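Local coordinates for haloacid dehalogenase/epoxide hydrolase family (Corynebacterium glutamicum ATCC 13032, PDB 2PR7), which is functionally uncharacterised but probably acts as a hydrolase of the haloacid dehalogenase (HAD) superfamily, and binds a calcium ion, at residues L40-G45 / L65-L70. Numbering follows the deposited sequence.
Sequences LSNDPG and LLSGEL
Leu40 and Ser41 run parallel to Leu65 and Leu66, pairing the C-terminal ends of strands 36-41 and 63-66, which the helix 50-57 joins as a beta-alpha-beta unit of the HAD Rossmann-like sheet. Strand 63-66 is the outermost strand on this side. The tight part is the strand pairing: Ser41 N donates to Leu65 O at 3.0 Å, and Ser41 O takes the N-H of Ser67, nearly straight, so the last rung of the ladder is given by the first residue of helix 67-70. On one face Leu40 sets its CG anti to the backbone N (chi1 -179°); from there CD1 lies 3.8 Å from Leu65 CB and also against Leu70 CD1, the Leu40 and Leu70 side chains crossing at about a right angle; Phe80 and Ala83 of helix 77-86 close over Leu40. On the other face Leu66 CD2 lies 3.8 Å from Ser41 CB, while its CD1 rests on Gly45 CA; Ile52 and Arg53 of helix 50-57 cover this leucine. Ser41 also touches Asp8, a calcium ligand, consistent with this strand end bordering the family's active site.

Beyond Ser41 and Leu66 the strands give way to loop and helix, and the contact opens toward solvent. The Asn42 side chain leaves the backbone pointing away, yet OD1 stays beside Ser67 CB, and ND2 is hydrogen-bonded to Lys74 O; Glu69 reaches past Gly45 to a salt bridge with Arg53. What holds this edge is polar: Gly68 N donates to Asp43 O at 2.9 Å, and Asp43 OD2 accepts from Gly45 N in an Asx turn. Ser67 OG, held between its own backbone N and carbonyl carbon (chi1 62°), accepts from Asp43 N at 2.9 Å in a bond bent to 143°.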
loop_
_atom_site.group_PDB
_atom_site.type_symbol
_atom_site.label_atom_id
_atom_site.label_comp_id
_atom_site.label_asym_id
_atom_site.label_seq_id
_atom_site.Cartn_x
_atom_site.Cartn_y
_atom_site.Cartn_z
ATOM N N LEU A 40 1.066 -2.661 -4.065
ATOM C CA LEU A 40 0.842 -4.072 -4.436
ATOM C C LEU A 40 -0.484 -4.085 -5.140
ATOM O O LEU A 40 -1.548 -3.902 -4.522
ATOM C CB LEU A 40 0.822 -5.033 -3.258
ATOM C CG LEU A 40 0.610 -6.528 -3.525
ATOM C CD1 LEU A 40 1.776 -7.103 -4.354
ATOM C CD2 LEU A 40 0.430 -7.266 -2.227
ATOM N N SER A 41 -0.432 -4.295 -6.453
ATOM C CA SER A 41 -1.614 -4.175 -7.268
ATOM C C SER A 41 -1.890 -5.445 -8.080
ATOM O O SER A 41 -0.964 -5.991 -8.704
ATOM C CB SER A 41 -1.394 -3.004 -8.219
ATOM O OG SER A 41 -2.415 -2.870 -9.191
ATOM N N ASN A 42 -3.160 -5.852 -8.147
ATOM C CA ASN A 42 -3.568 -6.925 -9.032
ATOM C C ASN A 42 -3.844 -6.229 -10.366
ATOM O O ASN A 42 -4.889 -5.612 -10.520
ATOM C CB ASN A 42 -4.828 -7.634 -8.546
ATOM C CG ASN A 42 -4.542 -8.681 -7.453
ATOM O OD1 ASN A 42 -3.406 -8.875 -7.035
ATOM N ND2 ASN A 42 -5.594 -9.373 -6.993
ATOM N N ASP A 43 -2.921 -6.346 -11.309
ATOM C CA ASP A 43 -2.928 -5.557 -12.540
ATOM C C ASP A 43 -2.057 -6.367 -13.502
ATOM O O ASP A 43 -1.107 -7.017 -13.064
ATOM C CB ASP A 43 -2.317 -4.174 -12.336
ATOM C CG ASP A 43 -2.405 -3.297 -13.595
ATOM O OD1 ASP A 43 -3.392 -2.522 -13.725
ATOM O OD2 ASP A 43 -1.540 -3.358 -14.485
ATOM N N PRO A 44 -2.409 -6.386 -14.787
ATOM C CA PRO A 44 -1.588 -7.148 -15.744
ATOM C C PRO A 44 -0.155 -6.658 -15.862
ATOM O O PRO A 44 0.729 -7.394 -16.360
ATOM C CB PRO A 44 -2.320 -6.928 -17.071
ATOM C CG PRO A 44 -3.629 -6.402 -16.740
ATOM C CD PRO A 44 -3.618 -5.811 -15.408
ATOM N N GLY A 45 0.074 -5.407 -15.478
ATOM C CA GLY A 45 1.420 -4.859 -15.472
ATOM C C GLY A 45 1.908 -4.530 -16.871
ATOM O O GLY A 45 1.117 -4.270 -17.784
ATOM N N LEU A 65 4.788 -3.320 -7.142
ATOM C CA LEU A 65 4.670 -4.739 -7.491
ATOM C C LEU A 65 3.319 -4.984 -8.170
ATOM O O LEU A 65 2.275 -4.593 -7.634
ATOM C CB LEU A 65 4.772 -5.669 -6.256
ATOM C CG LEU A 65 6.129 -5.752 -5.568
ATOM C CD1 LEU A 65 6.047 -6.777 -4.411
ATOM C CD2 LEU A 65 7.212 -6.104 -6.541
ATOM N N LEU A 66 3.322 -5.643 -9.339
ATOM C CA LEU A 66 2.114 -5.864 -10.121
ATOM C C LEU A 66 1.948 -7.358 -10.315
ATOM O O LEU A 66 2.890 -8.051 -10.770
ATOM C CB LEU A 66 2.265 -5.195 -11.482
ATOM C CG LEU A 66 2.546 -3.683 -11.361
ATOM C CD1 LEU A 66 3.125 -2.960 -12.594
ATOM C CD2 LEU A 66 1.272 -2.939 -10.867
ATOM N N SER A 67 0.779 -7.876 -9.963
ATOM C CA SER A 67 0.530 -9.315 -10.045
ATOM C C SER A 67 0.905 -9.936 -11.413
ATOM O O SER A 67 1.433 -11.032 -11.448
ATOM C CB SER A 67 -0.930 -9.588 -9.743
ATOM O OG SER A 67 -1.778 -8.973 -10.695
ATOM N N GLY A 68 0.630 -9.249 -12.519
ATOM C CA GLY A 68 0.914 -9.801 -13.842
ATOM C C GLY A 68 2.397 -10.029 -14.091
ATOM O O GLY A 68 2.766 -10.727 -15.033
ATOM N N GLU A 69 3.237 -9.362 -13.310
ATOM C CA GLU A 69 4.689 -9.477 -13.377
ATOM C C GLU A 69 5.207 -10.440 -12.311
ATOM O O GLU A 69 6.210 -11.093 -12.513
ATOM C CB GLU A 69 5.328 -8.084 -13.235
ATOM C CG GLU A 69 4.925 -7.113 -14.331
ATOM C CD GLU A 69 5.406 -5.693 -14.124
ATOM O OE1 GLU A 69 6.175 -5.412 -13.155
ATOM O OE2 GLU A 69 5.015 -4.836 -14.954
ATOM N N LEU A 70 4.515 -10.517 -11.176
ATOM C CA LEU A 70 4.906 -11.394 -10.086
ATOM C C LEU A 70 4.566 -12.839 -10.334
ATOM O O LEU A 70 5.257 -13.723 -9.873
ATOM C CB LEU A 70 4.214 -11.003 -8.804
ATOM C CG LEU A 70 4.580 -9.713 -8.103
ATOM C CD1 LEU A 70 3.643 -9.537 -6.888
ATOM C CD2 LEU A 70 6.059 -9.749 -7.669
#